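Local coordinates for periplasmic binding protein (Veillonella parvula, PDB 4LJS), which probably binds a small ligand, such as a metal chelate or cofactor, outside the cell membrane and delivers it to an ABC-type importer, at residues N53-I58 against E85-I90; M71-P74 against Y78-P81; L110-K115 against R159-I164. All blocks are in the same frame, centred on the assembly; numbering follows the deposited sequence.

Interaction 1: residues N53-I58 against E85-I90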
loop_
_atom_site.group_PDB
_atom_site.type_symbol
_atom_site.label_atom_id
_atom_site.label_comp_id
_atom_site.label_asym_id
_atom_site.label_seq_id
_atom_site.Cartn_x
_atom_site.Cartn_y
_atom_site.Cartn_z
ATOM N N ASN A 53 -1.431 -1.660 5.209
ATOM C CA ASN A 53 -2.662 -1.658 4.406
ATOM C C ASN A 53 -3.866 -2.215 5.150
ATOM O O ASN A 53 -4.957 -1.669 5.041
ATOM C CB ASN A 53 -2.490 -2.380 3.063
ATOM C CG ASN A 53 -2.189 -3.875 3.217
ATOM O OD1 ASN A 53 -1.607 -4.308 4.207
ATOM N ND2 ASN A 53 -2.570 -4.658 2.215
ATOM N N SER A 54 -3.667 -3.288 5.914
ATOM C CA SER A 54 -4.759 -3.872 6.690
ATOM C C SER A 54 -5.258 -2.867 7.727
ATOM O O SER A 54 -6.456 -2.619 7.844
ATOM C CB SER A 54 -4.304 -5.152 7.397
ATOM O OG SER A 54 -3.593 -6.006 6.517
ATOM N N ILE A 55 -4.315 -2.271 8.451
ATOM C CA ILE A 55 -4.630 -1.382 9.564
ATOM C C ILE A 55 -5.281 -0.086 9.117
ATOM O O ILE A 55 -6.391 0.233 9.552
ATOM C CB ILE A 55 -3.369 -1.073 10.392
ATOM C CG1 ILE A 55 -2.751 -2.385 10.903
ATOM C CG2 ILE A 55 -3.709 -0.141 11.556
ATOM C CD1 ILE A 55 -1.293 -2.272 11.298
ATOM N N GLU A 56 -4.600 0.654 8.242
ATOM C CA GLU A 56 -5.088 1.963 7.813
ATOM C C GLU A 56 -6.348 1.920 6.947
ATOM O O GLU A 56 -7.147 2.859 6.977
ATOM C CB GLU A 56 -3.987 2.772 7.108
ATOM C CG GLU A 56 -3.008 3.423 8.071
ATOM C CD GLU A 56 -2.177 4.519 7.424
ATOM O OE1 GLU A 56 -2.562 5.708 7.534
ATOM O OE2 GLU A 56 -1.135 4.192 6.815
ATOM N N THR A 57 -6.525 0.855 6.163
ATOM C CA THR A 57 -7.721 0.753 5.321
ATOM C C THR A 57 -8.975 0.586 6.181
ATOM O O THR A 57 -9.992 1.235 5.941
ATOM C CB THR A 57 -7.630 -0.397 4.285
ATOM O OG1 THR A 57 -6.463 -0.216 3.462
ATOM C CG2 THR A 57 -8.879 -0.429 3.394
ATOM N N ILE A 58 -8.895 -0.273 7.193
ATOM C CA ILE A 58 -10.022 -0.468 8.083
ATOM C C ILE A 58 -10.300 0.814 8.869
ATOM O O ILE A 58 -11.455 1.198 9.063
ATOM C CB ILE A 58 -9.808 -1.660 9.021
ATOM C CG1 ILE A 58 -9.845 -2.966 8.219
ATOM C CG2 ILE A 58 -10.873 -1.662 10.108
ATOM C CD1 ILE A 58 -9.247 -4.176 8.965
ATOM N N GLU A 85 -5.196 9.161 15.545
ATOM C CA GLU A 85 -5.936 9.032 16.804
ATOM C C GLU A 85 -6.537 7.635 16.952
ATOM O O GLU A 85 -6.422 7.010 18.002
ATOM C CB GLU A 85 -7.032 10.090 16.920
ATOM C CG GLU A 85 -6.596 11.351 17.654
ATOM C CD GLU A 85 -7.768 12.187 18.153
ATOM O OE1 GLU A 85 -7.521 13.249 18.763
ATOM O OE2 GLU A 85 -8.933 11.784 17.939
ATOM N N ALA A 86 -7.169 7.151 15.887
ATOM C CA ALA A 86 -7.743 5.812 15.878
ATOM C C ALA A 86 -6.643 4.766 16.024
ATOM O O ALA A 86 -6.798 3.792 16.759
ATOM C CB ALA A 86 -8.534 5.582 14.588
ATOM N N TYR A 87 -5.536 4.974 15.315
ATOM C CA TYR A 87 -4.386 4.090 15.429
ATOM C C TYR A 87 -3.936 3.928 16.874
ATOM O O TYR A 87 -3.704 2.804 17.334
ATOM C CB TYR A 87 -3.208 4.589 14.588
ATOM C CG TYR A 87 -1.999 3.693 14.728
ATOM C CD1 TYR A 87 -1.971 2.445 14.123
ATOM C CD2 TYR A 87 -0.894 4.084 15.484
ATOM C CE1 TYR A 87 -0.874 1.605 14.263
ATOM C CE2 TYR A 87 0.208 3.259 15.622
ATOM C CZ TYR A 87 0.213 2.019 15.009
ATOM O OH TYR A 87 1.305 1.187 15.146
ATOM N N ASP A 88 -3.825 5.053 17.584
ATOM C CA ASP A 88 -3.366 5.053 18.973
ATOM C C ASP A 88 -4.238 4.197 19.889
ATOM O O ASP A 88 -3.757 3.678 20.892
ATOM C CB ASP A 88 -3.293 6.484 19.538
ATOM C CG ASP A 88 -2.254 7.351 18.829
ATOM O OD1 ASP A 88 -1.344 6.804 18.172
ATOM O OD2 ASP A 88 -2.344 8.591 18.939
ATOM N N LYS A 89 -5.517 4.051 19.556
ATOM C CA LYS A 89 -6.431 3.300 20.420
ATOM C C LYS A 89 -6.294 1.780 20.299
ATOM O O LYS A 89 -6.791 1.042 21.143
ATOM C CB LYS A 89 -7.877 3.693 20.141
ATOM C CG LYS A 89 -8.279 5.066 20.645
ATOM C CD LYS A 89 -9.765 5.278 20.405
ATOM C CE LYS A 89 -10.576 4.075 20.902
ATOM N NZ LYS A 89 -12.008 4.116 20.484
ATOM N N ILE A 90 -5.651 1.313 19.236
ATOM C CA ILE A 90 -5.510 -0.124 19.017
ATOM C C ILE A 90 -4.734 -0.756 20.167
ATOM O O ILE A 90 -3.599 -0.366 20.441
ATOM C CB ILE A 90 -4.829 -0.420 17.670
ATOM C CG1 ILE A 90 -5.694 0.113 16.519
ATOM C CG2 ILE A 90 -4.582 -1.920 17.488
ATOM C CD1 ILE A 90 -4.974 0.101 15.179
#
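Ile-55, on the crossover helix 52-60 that links parallel strands 47-50 and 67-71, meets Tyr-87 of helix 84-89 and Ile-90 in the residues that follow, across a buried apolar contact. One methyl group serves both partners. Ile-55 CG2 lies 3.8 Å from Ile-90 CD1 and 4.0 Å from Tyr-87 CD1, arriving at the edge of the phenol ring, near its plane. Tyr-87 extends its ring with CG anti to the backbone N (chi1 179°), which carries the aromatic edge across to helix 52-60, while the ring also makes a cation-pi contact with Lys-93. The CB of Ile-90 points toward helix 52-60, and its CD1 makes the contact; the side chain also touches Ile-67 of strand 67-71. Along helix 52-60 itself, Asn-53 O is gripped twice, by Thr-57 N at 3.2 Å and by Thr-57 OG1 at 2.6 Å, the hydroxyl sitting 16° off the carbonyl plane. Glu-56, next to the touching residue, directs its charge elsewhere, to a salt bridge with Arg-298. All three touching residues are buried. The contact is apolar, so it probably contributes through close fit and exclusion of water and sets no bonding direction.

Interaction 2: residues M71-P74 against Y78-P81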
loop_
_atom_site.group_PDB
_atom_site.type_symbol
_atom_site.label_atom_id
_atom_site.label_comp_id
_atom_site.label_asym_id
_atom_site.label_seq_id
_atom_site.Cartn_x
_atom_site.Cartn_y
_atom_site.Cartn_z
HETATM N N MSE A 71 -0.740 -4.782 13.882
HETATM C CA MSE A 71 0.690 -4.978 14.097
HETATM C C MSE A 71 1.490 -4.749 12.822
HETATM O O MSE A 71 1.023 -5.056 11.731
HETATM C CB MSE A 71 0.946 -6.384 14.651
HETATM C CG MSE A 71 0.201 -6.656 15.957
HETATM SE SE MSE A 71 0.348 -8.498 16.613
HETATM C CE MSE A 71 -1.195 -9.225 15.693
ATOM N N GLY A 72 2.694 -4.201 12.960
ATOM C CA GLY A 72 3.580 -4.071 11.816
ATOM C C GLY A 72 3.913 -2.661 11.353
ATOM O O GLY A 72 4.720 -2.489 10.442
ATOM N N ILE A 73 3.301 -1.649 11.959
ATOM C CA ILE A 73 3.725 -0.274 11.708
ATOM C C ILE A 73 4.701 0.170 12.805
ATOM O O ILE A 73 4.373 0.136 13.986
ATOM C CB ILE A 73 2.531 0.695 11.645
ATOM C CG1 ILE A 73 1.448 0.153 10.715
ATOM C CG2 ILE A 73 2.981 2.073 11.187
ATOM C CD1 ILE A 73 0.227 1.037 10.627
ATOM N N PRO A 74 5.909 0.593 12.412
ATOM C CA PRO A 74 6.968 0.915 13.374
ATOM C C PRO A 74 6.650 2.090 14.290
ATOM O O PRO A 74 7.207 2.154 15.378
ATOM C CB PRO A 74 8.164 1.275 12.480
ATOM C CG PRO A 74 7.852 0.685 11.158
ATOM C CD PRO A 74 6.370 0.731 11.020
ATOM N N TYR A 78 4.064 7.172 10.828
ATOM C CA TYR A 78 3.965 6.580 9.500
ATOM C C TYR A 78 2.514 6.476 9.071
ATOM O O TYR A 78 2.233 6.194 7.921
ATOM C CB TYR A 78 4.572 5.182 9.486
ATOM C CG TYR A 78 6.062 5.144 9.699
ATOM C CD1 TYR A 78 6.607 5.361 10.952
ATOM C CD2 TYR A 78 6.923 4.869 8.647
ATOM C CE1 TYR A 78 7.967 5.321 11.150
ATOM C CE2 TYR A 78 8.286 4.822 8.839
ATOM C CZ TYR A 78 8.803 5.047 10.093
ATOM O OH TYR A 78 10.164 5.005 10.291
ATOM N N VAL A 79 1.599 6.674 10.014
ATOM C CA VAL A 79 0.172 6.645 9.727
ATOM C C VAL A 79 -0.263 8.046 9.292
ATOM O O VAL A 79 0.256 9.037 9.815
ATOM C CB VAL A 79 -0.618 6.193 10.987
ATOM C CG1 VAL A 79 -2.120 6.281 10.768
ATOM C CG2 VAL A 79 -0.218 4.781 11.371
ATOM N N ARG A 80 -1.182 8.131 8.327
ATOM C CA ARG A 80 -1.735 9.425 7.901
ATOM C C ARG A 80 -2.255 10.187 9.112
ATOM O O ARG A 80 -2.912 9.595 9.969
ATOM C CB ARG A 80 -2.884 9.249 6.898
ATOM C CG ARG A 80 -2.455 8.959 5.483
ATOM C CD ARG A 80 -3.642 8.851 4.531
ATOM N NE ARG A 80 -4.218 10.152 4.218
ATOM C CZ ARG A 80 -3.766 10.955 3.258
ATOM N NH1 ARG A 80 -2.727 10.586 2.523
ATOM N NH2 ARG A 80 -4.347 12.126 3.033
ATOM N N PRO A 81 -1.959 11.497 9.186
ATOM C CA PRO A 81 -2.327 12.341 10.334
ATOM C C PRO A 81 -3.771 12.128 10.802
ATOM O O PRO A 81 -3.997 11.960 12.000
ATOM C CB PRO A 81 -2.135 13.767 9.796
ATOM C CG PRO A 81 -1.069 13.629 8.759
ATOM C CD PRO A 81 -1.249 12.258 8.139
#
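Tyr-78, Ile-73 and Pro-74 give up the most surface where the loop leaving strand 67-71 doubles back on itself, and they illustrate how a loop without regular secondary structure can fold round a few apolar groups. Ile-73 and Tyr-78 approach most closely along the backbone, their CA atoms 7.2 Å apart, and their side chains slide past one another in opposite directions. As a result the branch methyl of the isoleucine meets the root of the tyrosine instead of its ring: Ile-73 CG2 is 3.9 Å from Tyr-78 CB. The ring is left to Pro-74, whose CB stands obliquely to it, 4.3 Å from Tyr-78 CE1. This looser contact lies at the exposed side of the loop.

Ile-73 has a second neighbour inward. Its CG1 branch, anti to the carbonyl carbon (chi1 -49°), carries CD1 to within 3.8 Å of Val-79 CG2, and the two side chains cross at about a right angle. The same valine methyl is 4.2 Å from Ile-73 CG2, so both methyls of the isoleucine meet it from the same side.

Polar bonds fix the second half of the loop: Tyr-78 O accepts from both Arg-298 NH1 and Gln-52 NE2, and Arg-80 N donates to Glu-56 OE1. Farther out, the Tyr-78 ring meets that of Tyr-257, their planes at about 40°. The loop continues from strand 67-71, whose last residue, Met-71, bonds through its backbone to Ala-49 and Trp-51, and its buried side rests on two helices: helix 52-60, touched by Ile-73 through Ile-55, and helix 84-89, where Ile-73 and Val-79 both rest on Tyr-87.

Interaction 3: residues L110-K115 against R159-I164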
loop_
_atom_site.group_PDB
_atom_site.type_symbol
_atom_site.label_atom_id
_atom_site.label_comp_id
_atom_site.label_asym_id
_atom_site.label_seq_id
_atom_site.Cartn_x
_atom_site.Cartn_y
_atom_site.Cartn_z
ATOM N N LEU A 110 -12.046 -12.004 12.540
ATOM C CA LEU A 110 -11.495 -11.754 11.212
ATOM C C LEU A 110 -10.008 -11.472 11.329
ATOM O O LEU A 110 -9.579 -10.682 12.181
ATOM C CB LEU A 110 -12.202 -10.579 10.519
ATOM C CG LEU A 110 -11.547 -10.052 9.230
ATOM C CD1 LEU A 110 -11.537 -11.083 8.090
ATOM C CD2 LEU A 110 -12.190 -8.750 8.763
ATOM N N LEU A 111 -9.220 -12.138 10.492
ATOM C CA LEU A 111 -7.800 -11.820 10.375
ATOM C C LEU A 111 -7.532 -11.306 8.966
ATOM O O LEU A 111 -7.935 -11.932 7.981
ATOM C CB LEU A 111 -6.910 -13.032 10.689
ATOM C CG LEU A 111 -7.121 -13.696 12.058
ATOM C CD1 LEU A 111 -8.173 -14.781 11.961
ATOM C CD2 LEU A 111 -5.816 -14.251 12.620
ATOM N N VAL A 112 -6.876 -10.153 8.878
ATOM C CA VAL A 112 -6.560 -9.552 7.589
ATOM C C VAL A 112 -5.047 -9.446 7.441
ATOM O O VAL A 112 -4.362 -8.878 8.296
ATOM C CB VAL A 112 -7.188 -8.155 7.455
ATOM C CG1 VAL A 112 -6.886 -7.564 6.075
ATOM C CG2 VAL A 112 -8.694 -8.212 7.718
ATOM N N GLY A 113 -4.514 -10.008 6.368
ATOM C CA GLY A 113 -3.078 -9.954 6.173
ATOM C C GLY A 113 -2.619 -10.252 4.763
ATOM O O GLY A 113 -3.336 -10.014 3.788
ATOM N N TRP A 114 -1.405 -10.778 4.674
ATOM C CA TRP A 114 -0.780 -11.098 3.408
ATOM C C TRP A 114 -0.720 -12.609 3.214
ATOM O O TRP A 114 -1.026 -13.378 4.134
ATOM C CB TRP A 114 0.631 -10.503 3.356
ATOM C CG TRP A 114 0.653 -9.009 3.328
ATOM C CD1 TRP A 114 -0.412 -8.172 3.491
ATOM C CD2 TRP A 114 1.799 -8.163 3.114
ATOM N NE1 TRP A 114 -0.005 -6.865 3.396
ATOM C CE2 TRP A 114 1.345 -6.830 3.163
ATOM C CE3 TRP A 114 3.158 -8.408 2.876
ATOM C CZ2 TRP A 114 2.204 -5.739 2.992
ATOM C CZ3 TRP A 114 4.010 -7.326 2.711
ATOM C CH2 TRP A 114 3.528 -6.006 2.770
ATOM N N LYS A 115 -0.326 -13.027 2.014
ATOM C CA LYS A 115 -0.176 -14.447 1.694
ATOM C C LYS A 115 0.679 -15.179 2.732
ATOM O O LYS A 115 0.319 -16.264 3.188
ATOM C CB LYS A 115 0.429 -14.613 0.294
ATOM C CG LYS A 115 0.977 -16.011 -0.032
ATOM C CD LYS A 115 1.656 -16.005 -1.402
ATOM C CE LYS A 115 3.084 -16.530 -1.339
ATOM N NZ LYS A 115 3.875 -16.131 -2.547
ATOM N N ARG A 159 -12.662 -2.258 -1.688
ATOM C CA ARG A 159 -14.059 -2.583 -1.901
ATOM C C ARG A 159 -14.479 -3.822 -1.095
ATOM O O ARG A 159 -15.569 -3.854 -0.516
ATOM C CB ARG A 159 -14.293 -2.790 -3.398
ATOM C CG ARG A 159 -15.730 -2.953 -3.805
ATOM C CD ARG A 159 -15.856 -2.948 -5.331
ATOM N NE ARG A 159 -15.808 -1.599 -5.897
ATOM C CZ ARG A 159 -14.906 -1.180 -6.781
ATOM N NH1 ARG A 159 -13.956 -2.001 -7.207
ATOM N NH2 ARG A 159 -14.960 0.063 -7.249
ATOM N N ASP A 160 -13.615 -4.835 -1.053
ATOM C CA ASP A 160 -13.887 -6.053 -0.284
ATOM C C ASP A 160 -14.014 -5.756 1.210
ATOM O O ASP A 160 -14.940 -6.218 1.873
ATOM C CB ASP A 160 -12.781 -7.086 -0.488
ATOM C CG ASP A 160 -12.849 -7.759 -1.841
ATOM O OD1 ASP A 160 -13.928 -7.724 -2.472
ATOM O OD2 ASP A 160 -11.821 -8.335 -2.268
ATOM N N LEU A 161 -13.070 -4.992 1.742
ATOM C CA LEU A 161 -13.127 -4.627 3.146
ATOM C C LEU A 161 -14.384 -3.796 3.409
ATOM O O LEU A 161 -15.053 -3.983 4.417
ATOM C CB LEU A 161 -11.848 -3.907 3.577
ATOM C CG LEU A 161 -10.633 -4.848 3.652
ATOM C CD1 LEU A 161 -9.343 -4.090 3.938
ATOM C CD2 LEU A 161 -10.851 -5.938 4.706
ATOM N N GLY A 162 -14.720 -2.908 2.476
ATOM C CA GLY A 162 -15.966 -2.166 2.552
ATOM C C GLY A 162 -17.193 -3.055 2.696
ATOM O O GLY A 162 -18.069 -2.782 3.516
ATOM N N ARG A 163 -17.263 -4.126 1.907
ATOM C CA ARG A 163 -18.382 -5.061 2.014
ATOM C C ARG A 163 -18.378 -5.804 3.356
ATOM O O ARG A 163 -19.425 -5.992 3.977
ATOM C CB ARG A 163 -18.379 -6.073 0.864
ATOM C CG ARG A 163 -18.587 -5.484 -0.515
ATOM C CD ARG A 163 -18.642 -6.587 -1.570
ATOM N NE ARG A 163 -19.821 -7.437 -1.408
ATOM C CZ ARG A 163 -19.911 -8.692 -1.841
ATOM N NH1 ARG A 163 -18.881 -9.259 -2.459
ATOM N NH2 ARG A 163 -21.028 -9.385 -1.649
ATOM N N ILE A 164 -17.201 -6.231 3.792
ATOM C CA ILE A 164 -17.074 -6.954 5.053
ATOM C C ILE A 164 -17.548 -6.104 6.239
ATOM O O ILE A 164 -18.236 -6.604 7.127
ATOM C CB ILE A 164 -15.624 -7.460 5.269
ATOM C CG1 ILE A 164 -15.284 -8.551 4.248
ATOM C CG2 ILE A 164 -15.429 -7.992 6.689
ATOM C CD1 ILE A 164 -13.852 -9.071 4.349
#
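Leu-110 and Val-112 of strand 110-113 face Ile-164 and Leu-161 of helix 151-164, and every contact between the two segments is apolar. Leu-110 CD2 reaches Ile-164 CG2 at 3.9 Å. The leucine gets there with CG anti to the backbone N (chi1 169°), beside its carbonyl carbon, and Ile-164 answers with its short branch, CG2, while CG1 turns off beside the backbone N. The second pair is looser, with Val-112 CG2 4.3 Å from Leu-161 CD2; the leucine has to bring a terminal methyl across to make it. All four residues are buried, and Tyr-40 and Pro-44 touch both Leu-110 and Ile-164, closing in on the tighter pair.

The pairing exemplifies a helix laid over a parallel sheet in an alpha/beta lobe. Two residues apart on the strand, Leu-110 and Val-112 share one face of the sheet; three apart on the helix, Leu-161 and Ile-164 share one face of it. Because Leu-110 is matched with Ile-164 and Val-112 with Leu-161, at CA separations of 9.6 Å and 9.3 Å, helix and strand run in broadly opposite directions at a nearly even spacing.

Hydrogen bonds belong to each element separately. Strand 110-113 is an inner strand: Leu-110 and Val-112 pair through their backbones with strand 47-50, and Leu-111 with strand 135-138. In the helix, Ile-164 N donates to Asp-160 O at 3.0 Å.

Charged groups of the helix bond elsewhere. Asp-160 OD2 makes a salt bridge with Lys-156 NZ and a hydrogen bond with Tyr-137 OH of strand 135-138, while Arg-159 NE forms a salt bridge with Glu-172 OE1 of helix 168-188.

In the fold
All three contacts gather about one parallel sheet, ordered 67-71, 47-50, 110-113, 135-138, and helix 52-60 is their common neighbour. Interactions 1 and 2 have centres 8 Å apart, and the chain between 58 and 85 contains the whole of interaction 2; the two also touch where Ile-55 CD1 packs on Met-71 N. Interaction 3 follows later in the chain, with its centre 14 Å from interaction 1, reached through Asn-53 to Trp-114 and Thr-57 to Leu-161. Interactions 2 and 3 do not touch, their centres lying 18 Å apart. Helix 52-60 therefore ties the loop after strand 67-71 to helix 151-164 across one lobe of the binding protein.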